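Local coordinates for protein Bacint_00347 (Bacteroides intestinalis DSM 17393, PDB 5MUM) that probably hydrolyses glycosidic bonds to rhamnose, acting as a glycoside hydrolase built on a beta-propeller, at residues L231-S236 with Y244-K249; I255-N258 with C264-P267; R73-D78 with K399-L404; V51-E56 with A126-E131. All blocks are in the same frame, centred on the assembly; numbering follows the deposited sequence.

Contact 1 of 4, residues L231-S236 with Y244-K249; sequences LCYARS and YKANGK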
# COMPACT_ATOMS: atom_id res chain seq x y z
N LEU A 231 -1.78 0.43 17.07
CA LEU A 231 -1.06 -0.14 15.94
C LEU A 231 -0.49 -1.43 16.44
O LEU A 231 0.22 -1.46 17.47
CB LEU A 231 0.06 0.77 15.48
CG LEU A 231 -0.13 1.61 14.26
CD1 LEU A 231 1.12 2.47 14.15
CD2 LEU A 231 -0.35 0.75 13.02
N CYS A 232 -0.86 -2.49 15.74
CA CYS A 232 -0.43 -3.83 16.03
C CYS A 232 0.40 -4.39 14.89
O CYS A 232 0.35 -3.89 13.77
CB CYS A 232 -1.65 -4.70 16.24
SG CYS A 232 -2.72 -4.11 17.60
N TYR A 233 1.10 -5.47 15.19
CA TYR A 233 2.08 -6.03 14.30
C TYR A 233 2.16 -7.53 14.39
O TYR A 233 2.08 -8.11 15.49
CB TYR A 233 3.42 -5.43 14.64
CG TYR A 233 4.56 -5.96 13.81
CD1 TYR A 233 4.79 -5.48 12.55
CD2 TYR A 233 5.40 -6.99 14.30
CE1 TYR A 233 5.82 -5.97 11.78
CE2 TYR A 233 6.42 -7.51 13.53
CZ TYR A 233 6.65 -6.98 12.29
OH TYR A 233 7.69 -7.46 11.57
N ALA A 234 2.46 -8.14 13.23
CA ALA A 234 2.81 -9.53 13.18
C ALA A 234 3.70 -9.75 11.97
O ALA A 234 3.66 -8.98 11.00
CB ALA A 234 1.55 -10.39 13.08
N ARG A 235 4.48 -10.82 12.03
CA ARG A 235 5.27 -11.22 10.87
C ARG A 235 5.26 -12.71 10.64
O ARG A 235 5.04 -13.47 11.58
CB ARG A 235 6.70 -10.74 11.00
CG ARG A 235 7.46 -11.44 12.11
CD ARG A 235 8.91 -11.19 12.09
NE ARG A 235 9.17 -9.80 12.34
CZ ARG A 235 10.15 -9.31 13.10
NH1 ARG A 235 11.03 -10.07 13.75
NH2 ARG A 235 10.22 -7.98 13.20
N SER A 236 5.51 -13.12 9.41
CA SER A 236 5.57 -14.53 9.08
C SER A 236 6.75 -14.74 8.16
O SER A 236 6.90 -14.08 7.11
CB SER A 236 4.29 -15.03 8.39
OG SER A 236 4.49 -16.35 7.86
N TYR A 244 4.61 -14.45 14.09
CA TYR A 244 5.42 -14.08 15.22
C TYR A 244 5.26 -12.61 15.52
O TYR A 244 4.94 -11.81 14.64
CB TYR A 244 6.88 -14.34 14.90
CG TYR A 244 7.18 -15.81 14.87
CD1 TYR A 244 6.95 -16.58 13.72
CD2 TYR A 244 7.64 -16.47 16.03
CE1 TYR A 244 7.17 -17.95 13.73
CE2 TYR A 244 7.88 -17.83 16.04
CZ TYR A 244 7.62 -18.57 14.91
OH TYR A 244 7.84 -19.91 14.95
N LYS A 245 5.53 -12.28 16.77
CA LYS A 245 5.72 -10.92 17.19
C LYS A 245 7.13 -10.45 16.91
O LYS A 245 8.04 -11.28 16.72
CB LYS A 245 5.42 -10.85 18.69
CG LYS A 245 3.99 -11.26 18.99
CD LYS A 245 3.64 -11.06 20.43
CE LYS A 245 2.17 -11.33 20.65
NZ LYS A 245 1.80 -10.96 22.05
N ALA A 246 7.33 -9.14 16.88
CA ALA A 246 8.70 -8.56 16.75
C ALA A 246 9.61 -8.98 17.93
O ALA A 246 10.81 -9.12 17.76
CB ALA A 246 8.64 -7.05 16.65
N ASN A 247 9.01 -9.24 19.08
CA ASN A 247 9.76 -9.68 20.26
C ASN A 247 10.15 -11.15 20.19
O ASN A 247 10.80 -11.64 21.08
CB ASN A 247 8.99 -9.34 21.56
CG ASN A 247 7.69 -10.11 21.68
OD1 ASN A 247 7.60 -11.28 21.28
ND2 ASN A 247 6.65 -9.43 22.17
N GLY A 248 9.73 -11.86 19.14
CA GLY A 248 10.16 -13.22 18.85
C GLY A 248 9.18 -14.29 19.28
O GLY A 248 9.37 -15.45 18.94
N LYS A 249 8.13 -13.92 20.00
CA LYS A 249 7.13 -14.91 20.45
C LYS A 249 6.20 -15.32 19.32
O LYS A 249 5.75 -14.48 18.51
CB LYS A 249 6.30 -14.38 21.63
CG LYS A 249 7.09 -14.23 22.94
O HOH W 1 10.15 -12.58 15.31
O HOH W 2 12.57 -8.71 15.68
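Tyr244 pairs with Arg235 in a lone antiparallel hydrogen-bonded bridge: Tyr244 N gives to Arg235 O at 2.7 Å, and Arg235 N gives to Tyr244 O at 2.8 Å. Lys245 directs its CB away from the strand, and its NZ bonds the carbonyl of Asn259, while Lys245 O accepts from Gly248 N and closes a type I turn. Ala246 does the apolar packing: its CB lies 3.9 Å from Tyr233 CE2, and its CA sits over one face of the Arg235 guanidinium. Asn247 OD1 takes the backbone N of Lys249 in an Asx turn. The loop docks on strand 228-236, an inner strand of a four-stranded propeller blade. A bend at chi3 (65°) lets Arg235 NE and NH2 meet Tyr233 OH side-on at 2.9 and 3.1 Å, in the guanidinium plane; that hydroxyl also bonds His214. Arg235 NH1 reaches the turn through two waters, weakly to that on Lys245 O and at 2.8 Å to that on Ala246 O. A leucine in place of Arg235 would probably leave Tyr233 OH without two donors and both waters without their link to the strand. One guanidinium therefore holds the tyrosine directly and the turn carbonyls through water.

Contact 2 of 4, residues I255-N258 with C264-P267; sequences IRYN and CRIP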
# COMPACT_ATOMS: atom_id res chain seq x y z
N ILE A 255 -5.30 -13.63 15.68
CA ILE A 255 -4.76 -12.55 16.50
C ILE A 255 -5.93 -11.65 16.86
O ILE A 255 -6.59 -11.09 15.98
CB ILE A 255 -3.71 -11.72 15.75
CG1 ILE A 255 -2.60 -12.64 15.21
CG2 ILE A 255 -3.16 -10.65 16.69
CD1 ILE A 255 -1.56 -11.97 14.34
N ARG A 256 -6.12 -11.45 18.15
CA ARG A 256 -7.23 -10.70 18.71
C ARG A 256 -6.70 -9.52 19.46
O ARG A 256 -5.51 -9.38 19.67
CB ARG A 256 -7.98 -11.60 19.66
CG ARG A 256 -8.74 -12.68 18.95
CD ARG A 256 -9.20 -13.77 19.90
NE ARG A 256 -10.06 -14.64 19.09
CZ ARG A 256 -10.16 -15.96 19.18
NH1 ARG A 256 -9.46 -16.66 20.08
NH2 ARG A 256 -10.99 -16.57 18.36
N TYR A 257 -7.61 -8.68 19.91
CA TYR A 257 -7.24 -7.53 20.72
C TYR A 257 -6.31 -7.91 21.90
O TYR A 257 -5.31 -7.24 22.17
CB TYR A 257 -8.52 -6.83 21.19
CG TYR A 257 -8.27 -5.66 22.08
CD1 TYR A 257 -7.71 -4.50 21.58
CD2 TYR A 257 -8.61 -5.72 23.45
CE1 TYR A 257 -7.45 -3.42 22.42
CE2 TYR A 257 -8.33 -4.65 24.30
CZ TYR A 257 -7.76 -3.51 23.77
OH TYR A 257 -7.50 -2.45 24.61
N ASN A 258 -6.66 -9.01 22.57
CA ASN A 258 -5.99 -9.42 23.80
C ASN A 258 -4.59 -9.92 23.57
O ASN A 258 -3.73 -9.65 24.38
CB ASN A 258 -6.81 -10.47 24.59
CG ASN A 258 -6.72 -11.85 23.99
OD1 ASN A 258 -5.91 -12.68 24.44
ND2 ASN A 258 -7.53 -12.11 22.97
N CYS A 264 2.25 0.41 18.99
CA CYS A 264 2.04 1.71 19.59
C CYS A 264 0.63 1.75 20.11
O CYS A 264 -0.27 1.23 19.47
CB CYS A 264 2.33 2.80 18.55
SG CYS A 264 2.43 4.44 19.26
N ARG A 265 0.43 2.33 21.30
CA ARG A 265 -0.92 2.49 21.84
C ARG A 265 -1.36 3.89 21.46
O ARG A 265 -0.69 4.86 21.81
CB ARG A 265 -0.92 2.29 23.36
CG ARG A 265 -0.85 0.81 23.75
CD ARG A 265 -2.14 0.11 23.28
NE ARG A 265 -2.63 -0.81 24.28
CZ ARG A 265 -3.89 -1.14 24.50
NH1 ARG A 265 -4.90 -0.64 23.79
NH2 ARG A 265 -4.14 -2.00 25.47
N ILE A 266 -2.45 3.99 20.72
CA ILE A 266 -2.92 5.28 20.22
C ILE A 266 -4.42 5.20 20.43
O ILE A 266 -5.08 4.36 19.83
CB ILE A 266 -2.63 5.53 18.72
CG1 ILE A 266 -1.14 5.47 18.41
CG2 ILE A 266 -3.26 6.85 18.30
CD1 ILE A 266 -0.82 4.54 17.28
N PRO A 267 -4.95 6.01 21.33
CA PRO A 267 -6.37 5.85 21.68
C PRO A 267 -7.37 6.30 20.62
O PRO A 267 -7.03 7.06 19.70
CB PRO A 267 -6.52 6.75 22.89
CG PRO A 267 -5.46 7.76 22.78
CD PRO A 267 -4.30 7.09 22.09
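Tyr257 OH accepts from both terminal nitrogens of one guanidinium: Arg265 NH1 gives to Tyr257 OH at 3.3 Å with an N-H...O angle of 154°, and Arg265 NH2 adds a weak bond to the same Tyr257 OH at 3.5 Å. The hydroxyl lies at the guanidinium edge, near its plane, whereas the tyrosine ring stands steeply against that plane, 77° from it, and the two side chains cross at about a right angle. Contact is confined to these ends; the nearest CA atoms, those of Tyr257 and Arg265, are 11.9 Å apart. Bends at chi2 (-66°) and chi3 turn the guanidinium toward the hydroxyl. Segment 255-258 lies in the loop before strand 261-264, the outermost strand of a four-stranded antiparallel propeller blade, and segment 264-267 leaves that strand's end; the bond joins the two at the protein surface. Arg265 NH1 has a stronger partner in Asp230 OD2, a salt bridge to the neighbouring strand 228-236, and the guanidinium also makes a cation-pi contact with Tyr262. With that carboxylate beside it, the positive charge is probably well compensated, and the tyrosine serves as a second, neutral acceptor. The Tyr257 ring itself packs edge-to-face with Trp219 of strand 213-220.

Contact 3 of 4, residues R73-D78 with K399-L404; sequences RKLNSD and KRRLHL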
# COMPACT_ATOMS: atom_id res chain seq x y z
N ARG A 73 8.25 -0.27 -19.49
CA ARG A 73 9.42 0.35 -20.08
C ARG A 73 10.65 -0.39 -19.63
O ARG A 73 10.63 -1.13 -18.65
CB ARG A 73 9.55 1.81 -19.68
CG ARG A 73 9.73 2.01 -18.16
CD ARG A 73 10.28 3.37 -17.87
NE ARG A 73 10.37 3.63 -16.43
CZ ARG A 73 11.04 4.63 -15.88
NH1 ARG A 73 11.72 5.47 -16.66
NH2 ARG A 73 11.03 4.81 -14.56
N LYS A 74 11.74 -0.17 -20.35
CA LYS A 74 13.05 -0.46 -19.79
C LYS A 74 13.32 0.61 -18.75
O LYS A 74 13.09 1.80 -19.00
CB LYS A 74 14.13 -0.43 -20.86
CG LYS A 74 13.95 -1.51 -21.92
CD LYS A 74 14.05 -2.89 -21.30
CE LYS A 74 14.51 -3.92 -22.34
NZ LYS A 74 14.06 -5.29 -21.96
N LEU A 75 13.85 0.20 -17.60
CA LEU A 75 14.21 1.16 -16.55
C LEU A 75 15.15 2.27 -17.04
O LEU A 75 15.05 3.39 -16.58
CB LEU A 75 14.89 0.46 -15.38
CG LEU A 75 14.01 -0.15 -14.30
CD1 LEU A 75 14.92 -0.94 -13.37
CD2 LEU A 75 13.26 0.93 -13.55
N ASN A 76 16.05 1.96 -17.95
CA ASN A 76 16.86 3.03 -18.58
C ASN A 76 15.95 4.15 -19.10
O ASN A 76 16.00 5.31 -18.65
CB ASN A 76 17.63 2.48 -19.79
CG ASN A 76 18.62 1.41 -19.43
OD1 ASN A 76 18.95 0.55 -20.25
ND2 ASN A 76 19.10 1.44 -18.19
N SER A 77 15.05 3.73 -19.97
CA SER A 77 14.38 4.57 -20.91
C SER A 77 13.26 5.42 -20.32
O SER A 77 12.76 5.13 -19.24
CB SER A 77 13.82 3.68 -22.01
OG SER A 77 13.10 4.42 -22.95
N ASP A 78 12.89 6.45 -21.06
CA ASP A 78 11.68 7.21 -20.79
C ASP A 78 10.54 6.81 -21.72
O ASP A 78 9.46 7.39 -21.63
CB ASP A 78 11.92 8.73 -20.82
CG ASP A 78 12.33 9.25 -22.19
OD1 ASP A 78 13.00 8.51 -22.93
OD2 ASP A 78 12.02 10.42 -22.52
N LYS A 399 17.25 -2.37 -6.27
CA LYS A 399 18.21 -1.37 -6.77
C LYS A 399 18.38 -0.13 -5.92
O LYS A 399 19.16 0.74 -6.28
CB LYS A 399 17.81 -0.94 -8.19
CG LYS A 399 17.77 -2.05 -9.21
N ARG A 400 17.66 -0.03 -4.81
CA ARG A 400 17.64 1.18 -3.99
C ARG A 400 17.35 2.46 -4.79
O ARG A 400 17.92 3.53 -4.53
CB ARG A 400 18.93 1.32 -3.15
CG ARG A 400 19.11 0.22 -2.11
CD ARG A 400 18.10 0.33 -0.99
NE ARG A 400 18.39 -0.65 0.03
CZ ARG A 400 17.98 -1.91 0.05
NH1 ARG A 400 18.36 -2.68 1.06
NH2 ARG A 400 17.22 -2.42 -0.92
N ARG A 401 16.43 2.34 -5.73
CA ARG A 401 15.90 3.52 -6.40
C ARG A 401 14.47 3.69 -6.01
O ARG A 401 13.72 2.69 -5.94
CB ARG A 401 15.99 3.38 -7.90
CG ARG A 401 17.44 3.23 -8.36
CD ARG A 401 17.54 3.63 -9.83
NE ARG A 401 18.07 2.60 -10.69
CZ ARG A 401 17.78 2.48 -12.00
NH1 ARG A 401 18.33 1.48 -12.68
NH2 ARG A 401 16.94 3.33 -12.63
N LEU A 402 14.11 4.95 -5.71
CA LEU A 402 12.77 5.31 -5.31
C LEU A 402 12.02 5.93 -6.48
O LEU A 402 12.36 7.04 -6.94
CB LEU A 402 12.81 6.23 -4.11
CG LEU A 402 11.45 6.75 -3.66
CD1 LEU A 402 10.50 5.60 -3.32
CD2 LEU A 402 11.67 7.69 -2.49
N HIS A 403 11.02 5.19 -6.99
CA HIS A 403 10.13 5.63 -8.04
C HIS A 403 8.69 5.66 -7.53
O HIS A 403 8.17 4.65 -6.99
CB HIS A 403 10.18 4.73 -9.26
CG HIS A 403 11.46 4.81 -10.04
ND1 HIS A 403 11.59 4.22 -11.28
CD2 HIS A 403 12.66 5.38 -9.77
CE1 HIS A 403 12.81 4.42 -11.73
NE2 HIS A 403 13.49 5.10 -10.82
N LEU A 404 8.06 6.81 -7.71
CA LEU A 404 6.69 7.05 -7.26
C LEU A 404 5.76 7.16 -8.43
O LEU A 404 6.07 7.81 -9.44
CB LEU A 404 6.62 8.39 -6.51
CG LEU A 404 7.46 8.47 -5.25
CD1 LEU A 404 7.59 9.90 -4.75
CD2 LEU A 404 6.80 7.61 -4.19
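Leu75 and His403 bring the two backbones nearest, yet their CA atoms stay 10.4 Å apart, so only side chains bridge the segments. Segment 73-78 leaves the end of strand 67-74 in a turn, with a weak bond from Ser77 N to Lys74 O. Segment 399-404 comes off helix 393-399 at Arg400, the first residue to leave helical angles, with positive phi, and runs into strand 403-407. Arg73, Leu75, Arg401 and His403 all point into the gap. The Arg73 chain, extended from CG to NE, brings NH2 within 3.4 Å of His403 CE1, with guanidinium and imidazole planes 40° apart. NH1 of Arg73 gives to Ser77 O at 2.8 Å, in that carbonyl's plane, which ties the turn back to the strand. Leu75 spreads its two methyls: CD2 lies 4.0 Å from His403 CE1, and CD1 lies 4.2 Å from Arg401 NH1. Gln57 holds both polar ends, bonding Arg73 NH2 and His403 ND1, and Glu429 forms a salt bridge with Arg73 NH2. That carboxylate probably offsets the like charges of Arg73 and Arg401, whose NH2 atoms are 6.4 Å apart. A methionine in place of Arg73 would probably leave Glu429 without its ion-pair mate and Ser77 O without this donor. Strand 403-407 shares its sheet with N-terminal strand 27-34 and C-terminal strand 423-429, consistent with the "velcro" closure of a beta-propeller, and the contact joins that closing blade to the blade containing strand 67-74.

Contact 4 of 4, residues V51-E56 with A126-E131; sequences VTQGDE and APYTLE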
# COMPACT_ATOMS: atom_id res chain seq x y z
N VAL A 51 5.77 -1.58 -10.65
CA VAL A 51 6.62 -2.65 -10.20
C VAL A 51 7.70 -2.98 -11.21
O VAL A 51 7.46 -3.01 -12.39
CB VAL A 51 5.80 -3.91 -9.85
CG1 VAL A 51 5.10 -4.47 -11.07
CG2 VAL A 51 6.68 -4.94 -9.20
N THR A 52 8.91 -3.19 -10.72
CA THR A 52 10.04 -3.60 -11.55
C THR A 52 10.29 -5.08 -11.46
O THR A 52 10.16 -5.68 -10.38
CB THR A 52 11.30 -2.88 -11.08
OG1 THR A 52 11.19 -1.51 -11.47
CG2 THR A 52 12.58 -3.50 -11.65
N GLN A 53 10.68 -5.67 -12.59
CA GLN A 53 11.27 -6.98 -12.60
C GLN A 53 12.40 -6.97 -13.60
O GLN A 53 12.20 -6.58 -14.74
CB GLN A 53 10.26 -8.07 -12.94
CG GLN A 53 10.87 -9.46 -12.78
CD GLN A 53 9.84 -10.53 -12.50
OE1 GLN A 53 9.14 -10.50 -11.48
NE2 GLN A 53 9.74 -11.48 -13.40
N GLY A 54 13.58 -7.37 -13.16
CA GLY A 54 14.77 -7.40 -14.02
C GLY A 54 15.07 -5.95 -14.39
O GLY A 54 15.09 -5.07 -13.50
N ASP A 55 15.18 -5.68 -15.68
CA ASP A 55 15.42 -4.31 -16.17
C ASP A 55 14.16 -3.61 -16.71
O ASP A 55 14.28 -2.61 -17.40
CB ASP A 55 16.54 -4.32 -17.21
CG ASP A 55 16.18 -5.08 -18.46
OD1 ASP A 55 15.13 -5.75 -18.48
OD2 ASP A 55 16.96 -5.03 -19.43
N GLU A 56 12.96 -4.14 -16.42
CA GLU A 56 11.73 -3.53 -16.92
C GLU A 56 10.85 -3.08 -15.76
O GLU A 56 10.82 -3.72 -14.72
CB GLU A 56 10.91 -4.53 -17.73
CG GLU A 56 11.56 -5.00 -19.02
CD GLU A 56 10.60 -5.87 -19.82
OE1 GLU A 56 9.96 -6.79 -19.25
OE2 GLU A 56 10.49 -5.63 -21.02
N ALA A 126 1.08 -14.14 -21.40
CA ALA A 126 2.47 -14.57 -21.44
C ALA A 126 3.32 -13.69 -20.53
O ALA A 126 2.89 -12.60 -20.13
CB ALA A 126 2.99 -14.49 -22.87
N PRO A 127 4.52 -14.17 -20.17
CA PRO A 127 5.40 -13.36 -19.34
C PRO A 127 5.69 -12.02 -19.98
O PRO A 127 5.84 -11.97 -21.19
CB PRO A 127 6.68 -14.20 -19.27
CG PRO A 127 6.26 -15.59 -19.56
CD PRO A 127 5.16 -15.45 -20.56
N TYR A 128 5.74 -10.96 -19.18
CA TYR A 128 6.24 -9.65 -19.62
C TYR A 128 5.42 -9.02 -20.74
O TYR A 128 5.97 -8.23 -21.49
CB TYR A 128 7.75 -9.72 -20.01
CG TYR A 128 8.59 -10.34 -18.92
CD1 TYR A 128 8.67 -9.72 -17.68
CD2 TYR A 128 9.26 -11.54 -19.09
CE1 TYR A 128 9.41 -10.27 -16.64
CE2 TYR A 128 10.01 -12.11 -18.04
CZ TYR A 128 10.08 -11.46 -16.83
OH TYR A 128 10.78 -11.96 -15.75
N THR A 129 4.18 -9.44 -20.88
CA THR A 129 3.31 -9.02 -21.94
C THR A 129 2.06 -8.31 -21.43
O THR A 129 1.49 -8.75 -20.50
CB THR A 129 2.94 -10.24 -22.83
OG1 THR A 129 4.12 -10.92 -23.29
CG2 THR A 129 2.10 -9.81 -23.98
N LEU A 130 1.71 -7.21 -22.08
CA LEU A 130 0.60 -6.36 -21.71
C LEU A 130 -0.68 -6.81 -22.38
O LEU A 130 -1.18 -6.15 -23.21
CB LEU A 130 0.88 -4.94 -22.09
CG LEU A 130 2.20 -4.37 -21.63
CD1 LEU A 130 2.35 -2.91 -21.98
CD2 LEU A 130 2.42 -4.65 -20.17
N GLU A 131 -1.09 -8.00 -22.10
CA GLU A 131 -2.26 -8.56 -22.65
C GLU A 131 -2.84 -9.43 -21.54
O GLU A 131 -2.25 -10.35 -21.12
CB GLU A 131 -1.89 -9.37 -23.87
CG GLU A 131 -2.98 -10.24 -24.44
CD GLU A 131 -3.66 -9.59 -25.60
OE1 GLU A 131 -3.02 -9.37 -26.61
OE2 GLU A 131 -4.82 -9.27 -25.49
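Gln53 and Glu56, the first and last residues of a tight hairpin turn, both rest against the ring of Tyr128. The hairpin joins strands 50-53 and 56-62 in one propeller blade through a type II' turn; Gln53 N gives to Glu56 O at 2.9 Å and Glu56 N to Gln53 O at 3.1 Å, and Gly54 takes the positive phi of the turn. Facing it, residues 126-129 form a type II turn with Tyr128, also at positive phi, in its third position. Gln53 extends its chain with CG anti to the backbone N (chi1 -173°), which brings the end of the side chain up to the phenol end of Tyr128. Gln53 CG is 3.9 Å from Tyr128 OH, and the amide plane stands nearly upright to the ring, at 82°. Leu102 of strand 98-102 touches both of these side chains. Glu56 comes to the opposite end of the ring, its OE1 3.6 Å from Tyr128 CD1 and 3.7 Å from Tyr128 CB. The polar bonds of that carboxylate go to the hairpin's own sheet: OE1 is hydrogen-bonded to Tyr58 OH, and OE2 forms a salt bridge with Lys72. Lys72 NZ bonds Tyr128 O as well, so a single ammonium links the two segments. Within the second turn, the hydroxyl of Thr129 reaches back over the preceding residues: OG1 gives to Pro127 O at 2.9 Å, from above the carbonyl plane and 46° out of it.

The four contacts form two pairs on the propeller. Contacts 1 and 2 follow one another along the chain, centres 12 Å apart, and touch where Leu231 pairs with Cys264 between strands 228-236 and 261-264 of one blade. Contacts 3 and 4, centres 13 Å apart, share the sheet of strands 50-53, 56-62 and 67-74, with Leu75 N meeting Asp55 O. Their segments alternate along the chain, and contact 3 reaches forward to the C-terminal region, so contacts 1 and 2 are nested inside the loop it closes. Contacts 2 and 4 lie 40 Å apart between centres, on opposite sides of the chain's centre. Contact 3 joins the closing blade to another, while contacts 1, 2 and 4 hold loops and turns.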